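Local coordinates for protein (endonuclease) (Salmonella typhimurium, PDB 1BYR) that is an endonuclease of the phospholipase D-like superfamily, built on a mixed beta sheet flanked by helices and found here as a two-chain assembly, at residues R31-M43 / G108-N120. Residues are numbered along the deposited sequence; the frame is centred on the assembly and turned at random.
Sequences RMMAYSFTAPDIM and GSFNFTKAAETKN
The F112 ring packs against M32, A34 and I42, between strand 29-34 and helix 40-51 of this PLD-like domain. Here the loop that leaves the strand for the helix packs on the loop leading into helix 114-118. The tight part is the buried F112 ring. M32 CE sits over the middle of one face, 3.3 Å from the F112 ring centroid, in a CH-pi contact. M32 gets there with CG anti to its backbone N (chi1 -177°) and a fully extended chain, which also puts SD above the same face at a greater distance, a Met-aromatic contact. A34 CB and M33 O lie at the ring edge, and I42 CG2 approaches CD1 more distantly. F112 is also the centre of an inverse gamma turn. F112 O takes two backbone N-H groups: T38 N at 3.0 Å, close to the C=O axis, and A39 N at 2.9 Å, from above the carbonyl plane. A39 is the N-cap residue of helix 40-51, so one oxygen ties the start of that helix to the turn.

One water bridges the other end of the loops. It accepts from Y35 N, F112 N and N111 ND2 and donates to S36 O. The N111 amide thereby stays beside Y35, with N111 ND2 at the ring edge, 3.5 Å from Y35 CB.

The outer side is looser. The exposed K114 folds its bent chain over T38, and P40 CD only grazes K114 CG. Between the two helices, the D41 and E117 carboxylates come very close, and their exact placement is doubtful. R16 forms a salt bridge with E117 OE1, which probably eases the crowding of acids. A tight spot lies at the start of helix 114-118. There T113 OG1 accepts from A116 N at 3.0 Å as the N-cap, while T113 CG2 presses on S36 CB at 3.4 Å.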
loop_
_atom_site.group_PDB
_atom_site.type_symbol
_atom_site.label_atom_id
_atom_site.label_comp_id
_atom_site.label_asym_id
_atom_site.label_seq_id
_atom_site.Cartn_x
_atom_site.Cartn_y
_atom_site.Cartn_z
ATOM N N ARG A 31 11.357 -11.057 4.955
ATOM C CA ARG A 31 10.599 -10.745 6.164
ATOM C C ARG A 31 9.317 -10.162 5.602
ATOM O O ARG A 31 9.333 -9.070 5.058
ATOM C CB ARG A 31 11.336 -9.697 7.009
ATOM C CG ARG A 31 12.564 -10.236 7.751
ATOM C CD ARG A 31 12.207 -11.423 8.630
ATOM N NE ARG A 31 13.372 -11.967 9.323
ATOM C CZ ARG A 31 14.004 -13.083 8.970
ATOM N NH1 ARG A 31 13.594 -13.790 7.921
ATOM N NH2 ARG A 31 15.048 -13.496 9.677
ATOM N N MET A 32 8.222 -10.908 5.709
ATOM C CA MET A 32 6.939 -10.490 5.155
ATOM C C MET A 32 5.835 -10.148 6.160
ATOM O O MET A 32 5.717 -10.775 7.217
ATOM C CB MET A 32 6.435 -11.589 4.213
ATOM C CG MET A 32 5.141 -11.286 3.477
ATOM S SD MET A 32 4.759 -12.705 2.446
ATOM C CE MET A 32 3.621 -12.098 1.320
ATOM N N MET A 33 5.028 -9.142 5.805
ATOM C CA MET A 33 3.898 -8.685 6.611
ATOM C C MET A 33 2.715 -8.749 5.660
ATOM O O MET A 33 2.808 -8.289 4.519
ATOM C CB MET A 33 4.064 -7.213 7.049
ATOM C CG MET A 33 5.323 -6.875 7.858
ATOM S SD MET A 33 5.368 -5.134 8.406
ATOM C CE MET A 33 4.419 -5.189 9.908
ATOM N N ALA A 34 1.595 -9.307 6.109
ATOM C CA ALA A 34 0.440 -9.381 5.245
ATOM C C ALA A 34 -0.867 -9.241 5.994
ATOM O O ALA A 34 -0.949 -9.546 7.175
ATOM C CB ALA A 34 0.448 -10.700 4.500
ATOM N N TYR A 35 -1.889 -8.760 5.292
ATOM C CA TYR A 35 -3.227 -8.664 5.860
ATOM C C TYR A 35 -3.787 -9.961 5.259
ATOM O O TYR A 35 -3.323 -11.034 5.612
ATOM C CB TYR A 35 -3.936 -7.425 5.314
ATOM C CG TYR A 35 -5.406 -7.330 5.662
ATOM C CD1 TYR A 35 -5.883 -7.759 6.893
ATOM C CD2 TYR A 35 -6.313 -6.804 4.756
ATOM C CE1 TYR A 35 -7.236 -7.668 7.211
ATOM C CE2 TYR A 35 -7.668 -6.710 5.062
ATOM C CZ TYR A 35 -8.125 -7.138 6.292
ATOM O OH TYR A 35 -9.463 -7.028 6.601
ATOM N N SER A 36 -4.738 -9.886 4.339
ATOM C CA SER A 36 -5.243 -11.106 3.710
ATOM C C SER A 36 -4.082 -11.872 3.066
ATOM O O SER A 36 -3.407 -11.353 2.182
ATOM C CB SER A 36 -6.267 -10.743 2.655
ATOM O OG SER A 36 -7.147 -9.800 3.189
ATOM N N PHE A 37 -3.881 -13.118 3.499
ATOM C CA PHE A 37 -2.782 -13.971 3.047
ATOM C C PHE A 37 -3.372 -15.224 2.382
ATOM O O PHE A 37 -3.589 -16.233 3.053
ATOM C CB PHE A 37 -1.974 -14.320 4.308
ATOM C CG PHE A 37 -0.675 -15.032 4.064
ATOM C CD1 PHE A 37 0.407 -14.378 3.492
ATOM C CD2 PHE A 37 -0.516 -16.355 4.475
ATOM C CE1 PHE A 37 1.639 -15.024 3.340
ATOM C CE2 PHE A 37 0.708 -17.010 4.325
ATOM C CZ PHE A 37 1.782 -16.347 3.754
ATOM N N THR A 38 -3.611 -15.173 1.069
ATOM C CA THR A 38 -4.242 -16.310 0.376
ATOM C C THR A 38 -3.766 -16.746 -1.025
ATOM O O THR A 38 -4.010 -17.891 -1.418
ATOM C CB THR A 38 -5.782 -16.090 0.235
ATOM O OG1 THR A 38 -6.021 -14.990 -0.653
ATOM C CG2 THR A 38 -6.428 -15.773 1.575
ATOM N N ALA A 39 -3.116 -15.867 -1.778
ATOM C CA ALA A 39 -2.692 -16.204 -3.144
ATOM C C ALA A 39 -1.781 -17.425 -3.308
ATOM O O ALA A 39 -0.609 -17.396 -2.923
ATOM C CB ALA A 39 -2.042 -14.985 -3.797
ATOM N N PRO A 40 -2.298 -18.511 -3.915
ATOM C CA PRO A 40 -1.480 -19.718 -4.099
ATOM C C PRO A 40 -0.131 -19.453 -4.778
ATOM O O PRO A 40 0.881 -20.005 -4.370
ATOM C CB PRO A 40 -2.383 -20.645 -4.919
ATOM C CG PRO A 40 -3.769 -20.196 -4.580
ATOM C CD PRO A 40 -3.661 -18.695 -4.447
ATOM N N ASP A 41 -0.127 -18.601 -5.804
ATOM C CA ASP A 41 1.092 -18.256 -6.532
ATOM C C ASP A 41 2.164 -17.654 -5.610
ATOM O O ASP A 41 3.354 -17.965 -5.733
ATOM C CB ASP A 41 0.764 -17.266 -7.640
ATOM C CG ASP A 41 0.375 -15.908 -7.106
ATOM O OD1 ASP A 41 -0.688 -15.803 -6.458
ATOM O OD2 ASP A 41 1.136 -14.943 -7.327
ATOM N N ILE A 42 1.733 -16.787 -4.694
ATOM C CA ILE A 42 2.626 -16.145 -3.732
ATOM C C ILE A 42 3.196 -17.197 -2.765
ATOM O O ILE A 42 4.400 -17.192 -2.443
ATOM C CB ILE A 42 1.861 -15.054 -2.904
ATOM C CG1 ILE A 42 1.304 -13.981 -3.851
ATOM C CG2 ILE A 42 2.798 -14.384 -1.886
ATOM C CD1 ILE A 42 2.361 -13.220 -4.600
ATOM N N MET A 43 2.336 -18.095 -2.290
ATOM C CA MET A 43 2.768 -19.151 -1.367
ATOM C C MET A 43 3.788 -20.075 -2.020
ATOM O O MET A 43 4.808 -20.409 -1.417
ATOM C CB MET A 43 1.565 -19.965 -0.888
ATOM C CG MET A 43 0.417 -19.099 -0.331
ATOM S SD MET A 43 0.940 -17.897 0.945
ATOM C CE MET A 43 -0.386 -16.626 0.746
ATOM N N GLY A 108 2.978 -1.256 -1.039
ATOM C CA GLY A 108 1.958 -0.672 -1.895
ATOM C C GLY A 108 0.567 -1.040 -1.409
ATOM O O GLY A 108 0.379 -1.329 -0.234
ATOM N N SER A 109 -0.423 -1.021 -2.300
ATOM C CA SER A 109 -1.782 -1.369 -1.895
ATOM C C SER A 109 -2.043 -2.867 -2.032
ATOM O O SER A 109 -2.905 -3.422 -1.351
ATOM C CB SER A 109 -2.809 -0.614 -2.745
ATOM O OG SER A 109 -2.900 -1.146 -4.057
ATOM N N PHE A 110 -1.283 -3.498 -2.920
ATOM C CA PHE A 110 -1.401 -4.921 -3.259
ATOM C C PHE A 110 -1.428 -5.944 -2.105
ATOM O O PHE A 110 -0.413 -6.154 -1.420
ATOM C CB PHE A 110 -0.273 -5.257 -4.257
ATOM C CG PHE A 110 -0.305 -6.672 -4.813
ATOM C CD1 PHE A 110 0.345 -7.714 -4.156
ATOM C CD2 PHE A 110 -0.882 -6.934 -6.044
ATOM C CE1 PHE A 110 0.418 -8.990 -4.732
ATOM C CE2 PHE A 110 -0.807 -8.217 -6.621
ATOM C CZ PHE A 110 -0.160 -9.230 -5.968
ATOM N N ASN A 111 -2.585 -6.572 -1.886
ATOM C CA ASN A 111 -2.700 -7.608 -0.848
ATOM C C ASN A 111 -2.288 -8.899 -1.527
ATOM O O ASN A 111 -2.396 -9.030 -2.745
ATOM C CB ASN A 111 -4.130 -7.781 -0.347
ATOM C CG ASN A 111 -4.508 -6.766 0.683
ATOM O OD1 ASN A 111 -5.308 -5.868 0.420
ATOM N ND2 ASN A 111 -3.947 -6.881 1.861
ATOM N N PHE A 112 -1.835 -9.865 -0.743
ATOM C CA PHE A 112 -1.388 -11.117 -1.315
ATOM C C PHE A 112 -2.548 -12.074 -1.494
ATOM O O PHE A 112 -2.656 -13.119 -0.836
ATOM C CB PHE A 112 -0.257 -11.678 -0.442
ATOM C CG PHE A 112 0.846 -10.679 -0.202
ATOM C CD1 PHE A 112 1.661 -10.269 -1.246
ATOM C CD2 PHE A 112 1.000 -10.070 1.031
ATOM C CE1 PHE A 112 2.607 -9.258 -1.066
ATOM C CE2 PHE A 112 1.933 -9.071 1.214
ATOM C CZ PHE A 112 2.738 -8.663 0.164
ATOM N N THR A 113 -3.423 -11.678 -2.408
ATOM C CA THR A 113 -4.627 -12.407 -2.735
ATOM C C THR A 113 -4.855 -12.433 -4.222
ATOM O O THR A 113 -4.260 -11.676 -4.990
ATOM C CB THR A 113 -5.876 -11.733 -2.143
ATOM O OG1 THR A 113 -6.100 -10.489 -2.833
ATOM C CG2 THR A 113 -5.693 -11.472 -0.664
ATOM N N LYS A 114 -5.770 -13.317 -4.592
ATOM C CA LYS A 114 -6.199 -13.514 -5.975
ATOM C C LYS A 114 -6.913 -12.224 -6.487
ATOM O O LYS A 114 -6.623 -11.709 -7.590
ATOM C CB LYS A 114 -7.156 -14.728 -6.031
ATOM C CG LYS A 114 -6.984 -15.772 -4.861
ATOM C CD LYS A 114 -7.268 -15.208 -3.423
ATOM C CE LYS A 114 -8.723 -14.813 -3.143
ATOM N NZ LYS A 114 -8.987 -13.343 -3.338
ATOM N N ALA A 115 -7.827 -11.693 -5.677
ATOM C CA ALA A 115 -8.555 -10.483 -6.052
ATOM C C ALA A 115 -7.568 -9.345 -6.318
ATOM O O ALA A 115 -7.749 -8.562 -7.245
ATOM C CB ALA A 115 -9.535 -10.104 -4.957
ATOM N N ALA A 116 -6.509 -9.273 -5.515
ATOM C CA ALA A 116 -5.491 -8.233 -5.681
ATOM C C ALA A 116 -4.694 -8.368 -6.985
ATOM O O ALA A 116 -4.237 -7.372 -7.565
ATOM C CB ALA A 116 -4.531 -8.271 -4.505
ATOM N N GLU A 117 -4.520 -9.607 -7.429
ATOM C CA GLU A 117 -3.764 -9.909 -8.644
ATOM C C GLU A 117 -4.529 -9.765 -9.948
ATOM O O GLU A 117 -3.987 -9.319 -10.959
ATOM C CB GLU A 117 -3.243 -11.358 -8.600
ATOM C CG GLU A 117 -2.512 -11.741 -7.317
ATOM C CD GLU A 117 -1.986 -13.185 -7.313
ATOM O OE1 GLU A 117 -2.741 -14.109 -7.686
ATOM O OE2 GLU A 117 -0.815 -13.390 -6.926
ATOM N N THR A 118 -5.805 -10.107 -9.886
ATOM C CA THR A 118 -6.629 -10.175 -11.081
ATOM C C THR A 118 -7.897 -9.320 -11.217
ATOM O O THR A 118 -8.443 -9.198 -12.312
ATOM C CB THR A 118 -7.002 -11.677 -11.258
ATOM O OG1 THR A 118 -6.084 -12.301 -12.163
ATOM C CG2 THR A 118 -8.425 -11.840 -11.690
ATOM N N LYS A 119 -8.360 -8.722 -10.129
ATOM C CA LYS A 119 -9.611 -7.949 -10.195
ATOM C C LYS A 119 -9.545 -6.471 -9.800
ATOM O O LYS A 119 -10.076 -5.616 -10.498
ATOM C CB LYS A 119 -10.682 -8.628 -9.325
ATOM C CG LYS A 119 -10.732 -10.156 -9.425
ATOM C CD LYS A 119 -11.806 -10.615 -10.398
ATOM C CE LYS A 119 -11.654 -12.102 -10.763
ATOM N NZ LYS A 119 -11.726 -13.005 -9.565
ATOM N N ASN A 120 -8.917 -6.189 -8.663
ATOM C CA ASN A 120 -8.820 -4.826 -8.157
ATOM C C ASN A 120 -7.792 -3.965 -8.861
ATOM O O ASN A 120 -6.898 -4.463 -9.545
ATOM C CB ASN A 120 -8.454 -4.862 -6.682
ATOM C CG ASN A 120 -9.491 -5.574 -5.845
ATOM O OD1 ASN A 120 -10.636 -5.737 -6.250
ATOM N ND2 ASN A 120 -9.087 -6.010 -4.664
HETATM O O HOH W 1 -2.055 -8.831 2.236
#